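Local coordinates for SRPBCC family protein (Bacillus thuringiensis serovar konkukian, PDB 3F08), which is of unknown function but, as a member of the Bet v 1-like (SRPBCC) group, may bind a small hydrophobic ligand, as many relatives do, at residues B[43-48]-B[55-60]; B[22-27]-B[37-42]; B[3-8]-B[100-105]; B[68-73]-B[86-91]. The protein carries 5 engineered substitutions. All blocks are in the same frame, centred on the assembly; numbering follows the deposited sequence.

Contact 1: B[43-48]-B[55-60]; sequences GRVRHL and TIIERL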
loop_
_atom_site.group_PDB
_atom_site.type_symbol
_atom_site.label_atom_id
_atom_site.label_comp_id
_atom_site.label_asym_id
_atom_site.label_seq_id
_atom_site.Cartn_x
_atom_site.Cartn_y
_atom_site.Cartn_z
ATOM N N GLY B 43 2.866 2.627 7.051
ATOM C CA GLY B 43 2.749 3.101 5.681
ATOM C C GLY B 43 1.328 3.128 5.142
ATOM O O GLY B 43 1.107 3.475 3.975
ATOM N N ARG B 44 0.362 2.775 5.990
ATOM C CA ARG B 44 -1.051 2.744 5.605
ATOM C C ARG B 44 -1.787 4.074 5.758
ATOM O O ARG B 44 -2.884 4.247 5.230
ATOM C CB ARG B 44 -1.793 1.686 6.431
ATOM C CG ARG B 44 -1.498 0.251 6.049
ATOM C CD ARG B 44 -2.105 -0.711 7.065
ATOM N NE ARG B 44 -1.339 -0.719 8.310
ATOM C CZ ARG B 44 -1.615 -1.480 9.364
ATOM N NH1 ARG B 44 -2.653 -2.302 9.346
ATOM N NH2 ARG B 44 -0.834 -1.437 10.432
ATOM N N VAL B 45 -1.195 5.009 6.488
ATOM C CA VAL B 45 -1.838 6.291 6.712
ATOM C C VAL B 45 -0.879 7.423 6.374
ATOM O O VAL B 45 0.302 7.376 6.735
ATOM C CB VAL B 45 -2.298 6.404 8.194
ATOM C CG1 VAL B 45 -2.870 7.784 8.476
ATOM C CG2 VAL B 45 -3.353 5.334 8.491
ATOM N N ARG B 46 -1.371 8.425 5.655
ATOM C CA ARG B 46 -0.523 9.550 5.307
ATOM C C ARG B 46 -1.039 10.830 5.938
ATOM O O ARG B 46 -2.244 11.091 5.964
ATOM C CB ARG B 46 -0.401 9.710 3.777
ATOM C CG ARG B 46 -1.676 10.081 3.040
ATOM C CD ARG B 46 -1.431 10.082 1.534
ATOM N NE ARG B 46 -2.638 10.394 0.765
ATOM C CZ ARG B 46 -2.732 10.281 -0.558
ATOM N NH1 ARG B 46 -1.689 9.862 -1.269
ATOM N NH2 ARG B 46 -3.870 10.582 -1.174
ATOM N N HIS B 47 -0.110 11.609 6.479
ATOM C CA HIS B 47 -0.429 12.879 7.110
ATOM C C HIS B 47 0.049 13.957 6.165
ATOM O O HIS B 47 1.249 14.126 5.958
ATOM C CB HIS B 47 0.288 13.014 8.457
ATOM C CG HIS B 47 -0.273 12.132 9.527
ATOM N ND1 HIS B 47 -0.239 10.756 9.454
ATOM C CD2 HIS B 47 -0.899 12.432 10.690
ATOM C CE1 HIS B 47 -0.820 10.245 10.525
ATOM N NE2 HIS B 47 -1.229 11.241 11.291
ATOM N N LEU B 48 -0.901 14.681 5.589
ATOM C CA LEU B 48 -0.596 15.737 4.640
ATOM C C LEU B 48 -0.713 17.102 5.284
ATOM O O LEU B 48 -1.731 17.428 5.895
ATOM C CB LEU B 48 -1.562 15.657 3.461
ATOM C CG LEU B 48 -1.757 14.255 2.889
ATOM C CD1 LEU B 48 -2.895 14.274 1.876
ATOM C CD2 LEU B 48 -0.456 13.768 2.268
ATOM N N THR B 55 -3.101 19.732 9.095
ATOM C CA THR B 55 -2.797 18.431 8.540
ATOM C C THR B 55 -4.015 17.563 8.246
ATOM O O THR B 55 -4.930 17.448 9.058
ATOM C CB THR B 55 -1.830 17.683 9.479
ATOM O OG1 THR B 55 -0.683 18.511 9.714
ATOM C CG2 THR B 55 -1.364 16.371 8.856
ATOM N N ILE B 56 -4.013 16.970 7.055
ATOM C CA ILE B 56 -5.083 16.094 6.608
ATOM C C ILE B 56 -4.581 14.662 6.758
ATOM O O ILE B 56 -3.415 14.375 6.482
ATOM C CB ILE B 56 -5.426 16.357 5.126
ATOM C CG1 ILE B 56 -6.071 17.736 4.981
ATOM C CG2 ILE B 56 -6.350 15.279 4.598
ATOM C CD1 ILE B 56 -6.406 18.091 3.540
ATOM N N ILE B 57 -5.454 13.765 7.193
ATOM C CA ILE B 57 -5.068 12.379 7.382
ATOM C C ILE B 57 -5.890 11.486 6.460
ATOM O O ILE B 57 -7.122 11.521 6.480
ATOM C CB ILE B 57 -5.277 11.957 8.847
ATOM C CG1 ILE B 57 -4.471 12.888 9.765
ATOM C CG2 ILE B 57 -4.833 10.522 9.049
ATOM C CD1 ILE B 57 -4.580 12.542 11.253
ATOM N N GLU B 58 -5.204 10.695 5.643
ATOM C CA GLU B 58 -5.888 9.815 4.709
ATOM C C GLU B 58 -5.418 8.378 4.879
ATOM O O GLU B 58 -4.258 8.120 5.198
ATOM C CB GLU B 58 -5.650 10.298 3.278
ATOM C CG GLU B 58 -5.916 11.788 3.117
ATOM C CD GLU B 58 -5.808 12.271 1.687
ATOM O OE1 GLU B 58 -4.998 11.709 0.916
ATOM O OE2 GLU B 58 -6.522 13.239 1.338
ATOM N N ARG B 59 -6.330 7.446 4.650
ATOM C CA ARG B 59 -6.037 6.037 4.815
ATOM C C ARG B 59 -5.946 5.276 3.495
ATOM O O ARG B 59 -6.801 5.435 2.620
ATOM C CB ARG B 59 -7.113 5.430 5.718
ATOM C CG ARG B 59 -7.198 3.933 5.686
ATOM C CD ARG B 59 -7.716 3.386 7.001
ATOM N NE ARG B 59 -6.723 2.453 7.494
ATOM C CZ ARG B 59 -6.108 2.546 8.664
ATOM N NH1 ARG B 59 -6.387 3.533 9.502
ATOM N NH2 ARG B 59 -5.187 1.651 8.975
ATOM N N LEU B 60 -4.890 4.477 3.347
ATOM C CA LEU B 60 -4.708 3.666 2.145
ATOM C C LEU B 60 -5.706 2.506 2.198
ATOM O O LEU B 60 -5.713 1.742 3.170
ATOM C CB LEU B 60 -3.282 3.102 2.082
ATOM C CG LEU B 60 -2.960 2.204 0.875
ATOM C CD1 LEU B 60 -2.969 3.048 -0.404
ATOM C CD2 LEU B 60 -1.600 1.536 1.057
HETATM O O HOH W 1 -5.159 -1.115 8.521
#
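Backbone hydrogen bonds join the two strands first. Arg-46 and Glu-58 form one antiparallel hydrogen-bonded pair, Leu-48 and Ile-56 the next. The bonds of the second pair are short, 2.6 Å from Ile-56 N to Leu-48 O. At the other end Leu-60 N bonds nearly straight to Arg-44 O.

The Arg-46 chain runs extended from CG to NE and turns its guanidinium side-on. Arg-46 NE and NH2 both donate to Glu-58 OE1, at 2.7 and 2.6 Å, in a salt bridge with two bent bonds (about 138°). OE1 lies close to the guanidinium plane. NE uses the anti lone pair of OE1. NH1 turns instead to Phe-24 O and Tyr-70 OH.

Strands 45-49 and 55-64 form a beta hairpin of the curved Bet v 1-like sheet. A classic bulge at Arg-44 and Val-45, opposite Thr-40, lies where strand 45-49 begins.

Carbon contacts line the face of Val-45, His-47, Ile-57 and Arg-59. Val-45 CG1 meets Ile-57 CG2 tightly at 3.4 Å. Ile-57 lies alongside His-47, its CG1 in an off-centre CH-pi contact with the ring. Val-45 CG2 sits over one face of the Arg-59 guanidinium, whose NH2 forms a salt bridge with Glu-41.

Contact 2: B[22-27]-B[37-42]; sequences GGFNSL and SKLTEG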
loop_
_atom_site.group_PDB
_atom_site.type_symbol
_atom_site.label_atom_id
_atom_site.label_comp_id
_atom_site.label_asym_id
_atom_site.label_seq_id
_atom_site.Cartn_x
_atom_site.Cartn_y
_atom_site.Cartn_z
ATOM N N GLY B 22 2.688 7.075 -7.939
ATOM C CA GLY B 22 2.314 5.817 -7.301
ATOM C C GLY B 22 2.554 5.728 -5.799
ATOM O O GLY B 22 1.886 4.958 -5.105
ATOM N N GLY B 23 3.514 6.503 -5.300
ATOM C CA GLY B 23 3.821 6.485 -3.880
ATOM C C GLY B 23 2.741 7.165 -3.070
ATOM O O GLY B 23 2.368 8.307 -3.349
ATOM N N PHE B 24 2.236 6.470 -2.060
ATOM C CA PHE B 24 1.193 7.031 -1.224
ATOM C C PHE B 24 1.701 8.262 -0.471
ATOM O O PHE B 24 0.942 9.197 -0.217
ATOM C CB PHE B 24 0.683 5.967 -0.252
ATOM C CG PHE B 24 -0.610 6.329 0.420
ATOM C CD1 PHE B 24 -1.726 6.689 -0.336
ATOM C CD2 PHE B 24 -0.720 6.295 1.805
ATOM C CE1 PHE B 24 -2.941 7.013 0.283
ATOM C CE2 PHE B 24 -1.925 6.612 2.441
ATOM C CZ PHE B 24 -3.036 6.973 1.675
ATOM N N ASN B 25 2.987 8.273 -0.133
ATOM C CA ASN B 25 3.564 9.411 0.583
ATOM C C ASN B 25 4.234 10.408 -0.359
ATOM O O ASN B 25 4.921 11.325 0.087
ATOM C CB ASN B 25 4.611 8.942 1.598
ATOM C CG ASN B 25 4.895 9.992 2.659
ATOM O OD1 ASN B 25 6.042 10.388 2.881
ATOM N ND2 ASN B 25 3.843 10.448 3.319
ATOM N N SER B 26 4.011 10.252 -1.658
ATOM C CA SER B 26 4.666 11.124 -2.628
ATOM C C SER B 26 3.937 12.365 -3.144
ATOM O O SER B 26 4.434 13.030 -4.048
ATOM C CB SER B 26 5.131 10.281 -3.818
ATOM O OG SER B 26 6.003 9.257 -3.367
ATOM N N LEU B 27 2.785 12.700 -2.575
ATOM C CA LEU B 27 2.057 13.877 -3.046
ATOM C C LEU B 27 2.898 15.151 -3.153
ATOM O O LEU B 27 2.703 15.949 -4.069
ATOM C CB LEU B 27 0.835 14.150 -2.162
ATOM C CG LEU B 27 -0.309 13.133 -2.273
ATOM C CD1 LEU B 27 -1.462 13.566 -1.385
ATOM C CD2 LEU B 27 -0.773 13.009 -3.729
ATOM N N SER B 37 4.565 15.458 3.670
ATOM C CA SER B 37 3.738 14.283 3.904
ATOM C C SER B 37 4.553 13.215 4.629
ATOM O O SER B 37 5.702 12.960 4.275
ATOM C CB SER B 37 3.219 13.715 2.577
ATOM O OG SER B 37 2.546 12.480 2.786
ATOM N N LYS B 38 3.949 12.607 5.647
ATOM C CA LYS B 38 4.593 11.558 6.436
ATOM C C LYS B 38 3.649 10.364 6.560
ATOM O O LYS B 38 2.431 10.523 6.534
ATOM C CB LYS B 38 4.934 12.060 7.848
ATOM C CG LYS B 38 5.985 13.153 7.901
ATOM C CD LYS B 38 7.334 12.672 7.388
ATOM C CE LYS B 38 8.362 13.797 7.453
ATOM N NZ LYS B 38 9.687 13.384 6.901
ATOM N N LEU B 39 4.212 9.172 6.709
ATOM C CA LEU B 39 3.396 7.971 6.832
ATOM C C LEU B 39 3.386 7.403 8.250
ATOM O O LEU B 39 4.391 7.473 8.960
ATOM C CB LEU B 39 3.911 6.880 5.882
ATOM C CG LEU B 39 3.952 7.129 4.370
ATOM C CD1 LEU B 39 4.780 6.036 3.719
ATOM C CD2 LEU B 39 2.545 7.155 3.785
ATOM N N THR B 40 2.243 6.851 8.659
ATOM C CA THR B 40 2.129 6.211 9.964
ATOM C C THR B 40 1.487 4.850 9.735
ATOM O O THR B 40 1.175 4.493 8.596
ATOM C CB THR B 40 1.274 7.028 10.972
ATOM O OG1 THR B 40 -0.034 7.251 10.441
ATOM C CG2 THR B 40 1.938 8.358 11.267
ATOM N N GLU B 41 1.314 4.083 10.806
ATOM C CA GLU B 41 0.723 2.755 10.691
ATOM C C GLU B 41 1.427 1.868 9.653
ATOM O O GLU B 41 0.784 1.203 8.832
ATOM C CB GLU B 41 -0.773 2.885 10.377
ATOM C CG GLU B 41 -1.577 3.370 11.579
ATOM C CD GLU B 41 -3.070 3.169 11.425
ATOM O OE1 GLU B 41 -3.489 2.102 10.925
ATOM O OE2 GLU B 41 -3.826 4.073 11.822
ATOM N N GLY B 42 2.757 1.870 9.700
ATOM C CA GLY B 42 3.541 1.060 8.788
ATOM C C GLY B 42 3.465 1.471 7.325
ATOM O O GLY B 42 3.952 0.744 6.456
HETATM O O HOH W 2 1.609 11.912 0.059
#
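Asn-25 carries this contact. It belongs to the type I beta turn from Gly-23 to Ser-26, which is closed by a 3.1 Å hydrogen bond from Ser-26 N to Gly-23 O. Asn-25 CB points toward strand 36-40 and packs on the Leu-39 side chain, 3.4 Å from Leu-39 CG and 3.5 Å from Leu-39 CD2. Asn-25 CG stands anti to the backbone N (chi1 -161°). This carries the amide along the strand toward Ser-37, while Leu-39 CG still lies 3.5 Å from Asn-25 CG. The amide tip ends among the polar atoms of Ser-37 and the start of Lys-38.

Beside it, Leu-39 CD2 also reaches the Phe-24 ring, 3.9 Å from Phe-24 CD2. A water also ties the turn to Ser-37. It donates to Phe-24 O at 2.8 Å, accepts from Leu-27 N, and is hydrogen-bonded to Ser-37 OG.

Phe-24 meets the ring of Tyr-70 edge-to-face. Gly-42 of the second subunit packs on Ser-26 and Leu-39. The loop after helix 14-21 thus lies against strand 36-40, the outermost strand at this end of the sheet, beside its neighbour 45-49 and close to strand 69-74.

Contact 3: B[3-8]-B[100-105]; sequences HTTTSM and LVEWSG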
loop_
_atom_site.group_PDB
_atom_site.type_symbol
_atom_site.label_atom_id
_atom_site.label_comp_id
_atom_site.label_asym_id
_atom_site.label_seq_id
_atom_site.Cartn_x
_atom_site.Cartn_y
_atom_site.Cartn_z
ATOM N N HIS B 3 -20.890 10.959 -6.680
ATOM C CA HIS B 3 -19.606 10.579 -7.258
ATOM C C HIS B 3 -19.143 11.591 -8.295
ATOM O O HIS B 3 -19.932 12.381 -8.805
ATOM C CB HIS B 3 -19.714 9.209 -7.933
ATOM C CG HIS B 3 -20.752 9.151 -9.012
ATOM N ND1 HIS B 3 -22.105 9.143 -8.744
ATOM C CD2 HIS B 3 -20.638 9.126 -10.363
ATOM C CE1 HIS B 3 -22.777 9.116 -9.881
ATOM N NE2 HIS B 3 -21.911 9.105 -10.879
ATOM N N THR B 4 -17.855 11.561 -8.607
ATOM C CA THR B 4 -17.323 12.459 -9.613
ATOM C C THR B 4 -16.015 11.885 -10.133
ATOM O O THR B 4 -15.349 11.107 -9.449
ATOM C CB THR B 4 -17.094 13.889 -9.051
ATOM O OG1 THR B 4 -16.891 14.799 -10.138
ATOM C CG2 THR B 4 -15.875 13.928 -8.139
ATOM N N THR B 5 -15.657 12.255 -11.354
ATOM C CA THR B 5 -14.427 11.775 -11.951
ATOM C C THR B 5 -13.913 12.798 -12.939
ATOM O O THR B 5 -14.690 13.527 -13.556
ATOM C CB THR B 5 -14.638 10.469 -12.731
ATOM O OG1 THR B 5 -15.191 9.473 -11.868
ATOM C CG2 THR B 5 -13.312 9.964 -13.280
ATOM N N THR B 6 -12.599 12.867 -13.073
ATOM C CA THR B 6 -12.009 13.770 -14.037
ATOM C C THR B 6 -10.797 13.043 -14.589
ATOM O O THR B 6 -10.167 12.243 -13.897
ATOM C CB THR B 6 -11.595 15.124 -13.418
ATOM O OG1 THR B 6 -11.212 16.022 -14.469
ATOM C CG2 THR B 6 -10.434 14.954 -12.460
ATOM N N SER B 7 -10.486 13.305 -15.847
ATOM C CA SER B 7 -9.366 12.648 -16.488
ATOM C C SER B 7 -8.551 13.646 -17.283
ATOM O O SER B 7 -9.040 14.714 -17.645
ATOM C CB SER B 7 -9.885 11.546 -17.409
ATOM O OG SER B 7 -8.844 11.061 -18.228
HETATM N N MSE B 8 -7.298 13.299 -17.542
HETATM C CA MSE B 8 -6.434 14.167 -18.318
HETATM C C MSE B 8 -5.295 13.376 -18.926
HETATM O O MSE B 8 -4.784 12.427 -18.327
HETATM C CB MSE B 8 -5.882 15.303 -17.447
HETATM C CG MSE B 8 -5.011 16.301 -18.211
HETATM SE SE MSE B 8 -4.735 18.021 -17.317
HETATM C CE MSE B 8 -6.208 19.009 -18.091
ATOM N N LEU B 100 -3.186 8.391 -19.481
ATOM C CA LEU B 100 -4.528 8.882 -19.219
ATOM C C LEU B 100 -4.693 8.708 -17.720
ATOM O O LEU B 100 -4.945 7.609 -17.231
ATOM C CB LEU B 100 -5.588 8.057 -19.939
ATOM C CG LEU B 100 -6.988 8.636 -19.717
ATOM C CD1 LEU B 100 -7.050 10.039 -20.309
ATOM C CD2 LEU B 100 -8.033 7.739 -20.354
ATOM N N VAL B 101 -4.521 9.790 -16.983
ATOM C CA VAL B 101 -4.658 9.718 -15.546
ATOM C C VAL B 101 -6.090 10.049 -15.160
ATOM O O VAL B 101 -6.619 11.099 -15.518
ATOM C CB VAL B 101 -3.686 10.673 -14.858
ATOM C CG1 VAL B 101 -3.831 10.549 -13.347
ATOM C CG2 VAL B 101 -2.249 10.351 -15.301
ATOM N N GLU B 102 -6.709 9.133 -14.428
ATOM C CA GLU B 102 -8.092 9.282 -14.007
ATOM C C GLU B 102 -8.173 9.357 -12.486
ATOM O O GLU B 102 -7.602 8.523 -11.778
ATOM C CB GLU B 102 -8.885 8.083 -14.533
ATOM C CG GLU B 102 -10.383 8.204 -14.478
ATOM C CD GLU B 102 -11.058 7.081 -15.252
ATOM O OE1 GLU B 102 -11.032 5.922 -14.786
ATOM O OE2 GLU B 102 -11.599 7.355 -16.343
ATOM N N TRP B 103 -8.869 10.373 -11.993
ATOM C CA TRP B 103 -9.040 10.574 -10.557
ATOM C C TRP B 103 -10.544 10.575 -10.311
ATOM O O TRP B 103 -11.266 11.384 -10.889
ATOM C CB TRP B 103 -8.445 11.922 -10.134
ATOM C CG TRP B 103 -8.056 11.995 -8.693
ATOM C CD1 TRP B 103 -8.563 11.256 -7.663
ATOM C CD2 TRP B 103 -7.080 12.873 -8.114
ATOM N NE1 TRP B 103 -7.963 11.621 -6.479
ATOM C CE2 TRP B 103 -7.052 12.610 -6.728
ATOM C CE3 TRP B 103 -6.232 13.864 -8.634
ATOM C CZ2 TRP B 103 -6.203 13.296 -5.854
ATOM C CZ3 TRP B 103 -5.388 14.548 -7.763
ATOM C CH2 TRP B 103 -5.383 14.259 -6.385
ATOM N N SER B 104 -11.018 9.675 -9.458
ATOM C CA SER B 104 -12.448 9.606 -9.195
ATOM C C SER B 104 -12.770 9.420 -7.715
ATOM O O SER B 104 -11.932 8.961 -6.934
ATOM C CB SER B 104 -13.067 8.463 -9.996
ATOM O OG SER B 104 -12.570 7.222 -9.536
ATOM N N GLY B 105 -13.995 9.770 -7.339
ATOM C CA GLY B 105 -14.392 9.624 -5.957
ATOM C C GLY B 105 -15.877 9.435 -5.736
ATOM O O GLY B 105 -16.710 9.847 -6.554
#
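Six backbone hydrogen bonds hold strand 3-8 against strand 100-105, two each at the pairs Thr-4 with Gly-105, Thr-6 with Trp-103, and Met-8 with Val-101. The straightest runs from Trp-103 N to Thr-6 O, 3.0 Å long and 178° at the hydrogen. Met-8 is selenomethionine.

The non-hydrogen-bonded pairs bring side chains together on the face of Thr-5, Ser-7, Glu-102 and Ser-104. Thr-5 straddles two neighbours. Its OG1 comes to 3.0 Å from Ser-104 CB, and its CG2, anti to the backbone N, lies 3.6 Å from Glu-102 CG. The same OG1 makes a weak hydrogen bond back to Thr-4 O. Ser-7 OG, also anti to its backbone N, lies 2.9 Å from Leu-100 CD1, a close approach of a hydroxyl to a methyl.

The pairing joins the first and last strands of the sheet in sequence, as in the helix-grip fold, where the long C-terminal helix lies across the sheet. Thr-4 and Thr-6 turn their side chains to that helix and touch His-122. The Trp-103 ring leads away from strand 3-8 and stacks on Tyr-125.

Further out, strand 81-92 flanks strand 99-109. Glu-102 is extended beyond CG, and its OE1 forms a salt bridge with Lys-91. Ser-104 O accepts from Ser-86 OG, and Trp-103 NE1 makes weak bonds with Ser-86 OG and Tyr-72 OH.

Contact 4: B[68-73]-B[86-91]; sequences RYYTYS and STIQVK
This contact belongs to a beta hairpin of strands 69-74 and 81-92, in the middle of the seven-stranded antiparallel sheet. Tyr-72 N donates to Ser-86 O and Ser-86 N to Tyr-72 O, both at 2.8 Å. The bonds between Tyr-70 and Ile-88 are longer, 3.3 Å from Tyr-70 N to Ile-88 O. Val-90 N donates to Arg-68 O. Arg-68 also faces Asn-64, together with Tyr-69, in a G1 beta bulge.

On the face of Tyr-70 and Tyr-72, both rings leave in the crowded position between backbone N and carbonyl carbon (chi1 68° and 63°). Each is thereby laid over its partner. Ile-88 CG2 sits over the centre of the Tyr-70 ring, 3.7 Å from the centroid. Ser-86 CB lies over the Tyr-72 ring, shifted toward its rim. The Tyr-72 ring also makes a cation-pi contact with Arg-46.

On the other face, Thr-71 OG1 and Thr-87 OG1 share a 2.7 Å hydrogen bond. Tyr-69 CB packs at 3.5 Å on Gln-89 CB, and the two side chains run the same way. Gln-89 NE2 goes to Glu-67 O.

At the hairpin's open end, Arg-68 bends at chi3. Arg-68 NE lies above the carbonyl plane of Val-90 and donates to Val-90 O at 2.8 Å. NH2 adds a weak bond to the same oxygen and a salt bridge to Glu-92. Ser-86 OG bonds to Tyr-125 OH of the long C-terminal helix, and Val-90 packs on helix 14-21, consistent with the helix-grip fold of the Bet v 1-like group.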
loop_
_atom_site.group_PDB
_atom_site.type_symbol
_atom_site.label_atom_id
_atom_site.label_comp_id
_atom_site.label_asym_id
_atom_site.label_seq_id
_atom_site.Cartn_x
_atom_site.Cartn_y
_atom_site.Cartn_z
ATOM N N ARG B 68 -1.519 0.016 -11.698
ATOM C CA ARG B 68 -1.232 1.421 -11.434
ATOM C C ARG B 68 -2.337 2.287 -10.826
ATOM O O ARG B 68 -2.758 3.285 -11.416
ATOM C CB ARG B 68 -0.711 2.079 -12.718
ATOM C CG ARG B 68 0.468 1.331 -13.362
ATOM C CD ARG B 68 0.978 2.052 -14.607
ATOM N NE ARG B 68 -0.074 2.179 -15.607
ATOM C CZ ARG B 68 -0.287 1.314 -16.593
ATOM N NH1 ARG B 68 0.489 0.247 -16.735
ATOM N NH2 ARG B 68 -1.292 1.512 -17.436
ATOM N N TYR B 69 -2.802 1.920 -9.641
ATOM C CA TYR B 69 -3.805 2.732 -8.977
ATOM C C TYR B 69 -3.777 2.478 -7.477
ATOM O O TYR B 69 -3.252 1.458 -7.020
ATOM C CB TYR B 69 -5.205 2.425 -9.533
ATOM C CG TYR B 69 -5.834 1.145 -9.021
ATOM C CD1 TYR B 69 -6.549 1.127 -7.828
ATOM C CD2 TYR B 69 -5.737 -0.041 -9.747
ATOM C CE1 TYR B 69 -7.160 -0.040 -7.366
ATOM C CE2 TYR B 69 -6.344 -1.216 -9.299
ATOM C CZ TYR B 69 -7.055 -1.208 -8.109
ATOM O OH TYR B 69 -7.674 -2.357 -7.670
ATOM N N TYR B 70 -4.291 3.439 -6.717
ATOM C CA TYR B 70 -4.425 3.277 -5.281
ATOM C C TYR B 70 -5.707 3.984 -4.896
ATOM O O TYR B 70 -6.140 4.922 -5.568
ATOM C CB TYR B 70 -3.199 3.778 -4.485
ATOM C CG TYR B 70 -2.903 5.261 -4.444
ATOM C CD1 TYR B 70 -3.690 6.145 -3.700
ATOM C CD2 TYR B 70 -1.767 5.762 -5.070
ATOM C CE1 TYR B 70 -3.335 7.503 -3.582
ATOM C CE2 TYR B 70 -1.407 7.094 -4.962
ATOM C CZ TYR B 70 -2.187 7.961 -4.220
ATOM O OH TYR B 70 -1.796 9.275 -4.119
ATOM N N THR B 71 -6.339 3.479 -3.845
ATOM C CA THR B 71 -7.600 4.012 -3.373
ATOM C C THR B 71 -7.417 4.408 -1.927
ATOM O O THR B 71 -6.810 3.675 -1.150
ATOM C CB THR B 71 -8.706 2.939 -3.475
ATOM O OG1 THR B 71 -8.820 2.509 -4.838
ATOM C CG2 THR B 71 -10.054 3.484 -2.984
ATOM N N TYR B 72 -7.945 5.568 -1.566
ATOM C CA TYR B 72 -7.812 6.035 -0.206
ATOM C C TYR B 72 -9.106 6.622 0.317
ATOM O O TYR B 72 -10.003 6.991 -0.451
ATOM C CB TYR B 72 -6.698 7.075 -0.124
ATOM C CG TYR B 72 -6.960 8.326 -0.931
ATOM C CD1 TYR B 72 -7.614 9.421 -0.369
ATOM C CD2 TYR B 72 -6.526 8.424 -2.252
ATOM C CE1 TYR B 72 -7.823 10.594 -1.104
ATOM C CE2 TYR B 72 -6.730 9.588 -2.997
ATOM C CZ TYR B 72 -7.377 10.670 -2.416
ATOM O OH TYR B 72 -7.570 11.815 -3.158
ATOM N N SER B 73 -9.193 6.697 1.638
ATOM C CA SER B 73 -10.355 7.248 2.305
ATOM C C SER B 73 -9.855 8.401 3.157
ATOM O O SER B 73 -8.655 8.545 3.373
ATOM C CB SER B 73 -11.026 6.172 3.173
ATOM O OG SER B 73 -10.123 5.614 4.114
ATOM N N SER B 86 -11.626 7.545 -2.699
ATOM C CA SER B 86 -11.080 8.127 -3.917
ATOM C C SER B 86 -10.036 7.216 -4.542
ATOM O O SER B 86 -9.258 6.575 -3.841
ATOM C CB SER B 86 -10.457 9.491 -3.614
ATOM O OG SER B 86 -10.017 10.131 -4.800
ATOM N N THR B 87 -10.026 7.162 -5.865
ATOM C CA THR B 87 -9.069 6.334 -6.571
ATOM C C THR B 87 -8.388 7.138 -7.669
ATOM O O THR B 87 -9.040 7.858 -8.420
ATOM C CB THR B 87 -9.750 5.116 -7.224
ATOM O OG1 THR B 87 -10.325 4.287 -6.207
ATOM C CG2 THR B 87 -8.731 4.296 -8.029
ATOM N N ILE B 88 -7.068 7.040 -7.738
ATOM C CA ILE B 88 -6.334 7.711 -8.790
ATOM C C ILE B 88 -5.675 6.579 -9.558
ATOM O O ILE B 88 -5.082 5.675 -8.963
ATOM C CB ILE B 88 -5.287 8.696 -8.219
ATOM C CG1 ILE B 88 -4.508 9.351 -9.360
ATOM C CG2 ILE B 88 -4.369 7.984 -7.257
ATOM C CD1 ILE B 88 -3.749 10.610 -8.924
ATOM N N GLN B 89 -5.802 6.601 -10.878
ATOM C CA GLN B 89 -5.232 5.540 -11.690
ATOM C C GLN B 89 -4.540 6.065 -12.932
ATOM O O GLN B 89 -4.973 7.046 -13.532
ATOM C CB GLN B 89 -6.327 4.548 -12.101
ATOM C CG GLN B 89 -5.822 3.410 -12.982
ATOM C CD GLN B 89 -6.872 2.332 -13.197
ATOM O OE1 GLN B 89 -8.059 2.627 -13.367
ATOM N NE2 GLN B 89 -6.438 1.078 -13.197
ATOM N N VAL B 90 -3.457 5.399 -13.308
ATOM C CA VAL B 90 -2.691 5.779 -14.485
ATOM C C VAL B 90 -2.971 4.753 -15.575
ATOM O O VAL B 90 -2.440 3.651 -15.544
ATOM C CB VAL B 90 -1.180 5.796 -14.175
ATOM C CG1 VAL B 90 -0.398 6.121 -15.431
ATOM C CG2 VAL B 90 -0.885 6.818 -13.081
ATOM N N LYS B 91 -3.824 5.118 -16.523
ATOM C CA LYS B 91 -4.173 4.233 -17.622
ATOM C C LYS B 91 -3.296 4.501 -18.838
ATOM O O LYS B 91 -2.615 5.521 -18.921
ATOM C CB LYS B 91 -5.643 4.418 -18.004
ATOM C CG LYS B 91 -6.600 4.110 -16.868
ATOM C CD LYS B 91 -8.057 4.207 -17.305
ATOM C CE LYS B 91 -8.979 3.648 -16.227
ATOM N NZ LYS B 91 -10.416 3.672 -16.624
#

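From the N terminus, strand 3-10 opens the longest loop, closed only when strand 99-109 returns in contact 3. The other three contacts all fall within that span, one after another, and none crosses another. Contact 2 closes first, bringing the loop after helix 14-21 against strand 36-40. Contact 1 follows with the hairpin 45-49/55-64, and contact 4 with the hairpin 69-74/81-92. Hydrogen bonds between neighbouring strands join contact 2 to contact 1, contact 1 to contact 4, and contact 4 to contact 3. One sheet results, with contacts 2 and 3 about 21 Å apart between centres. Contacts 1 and 2 also meet the second subunit.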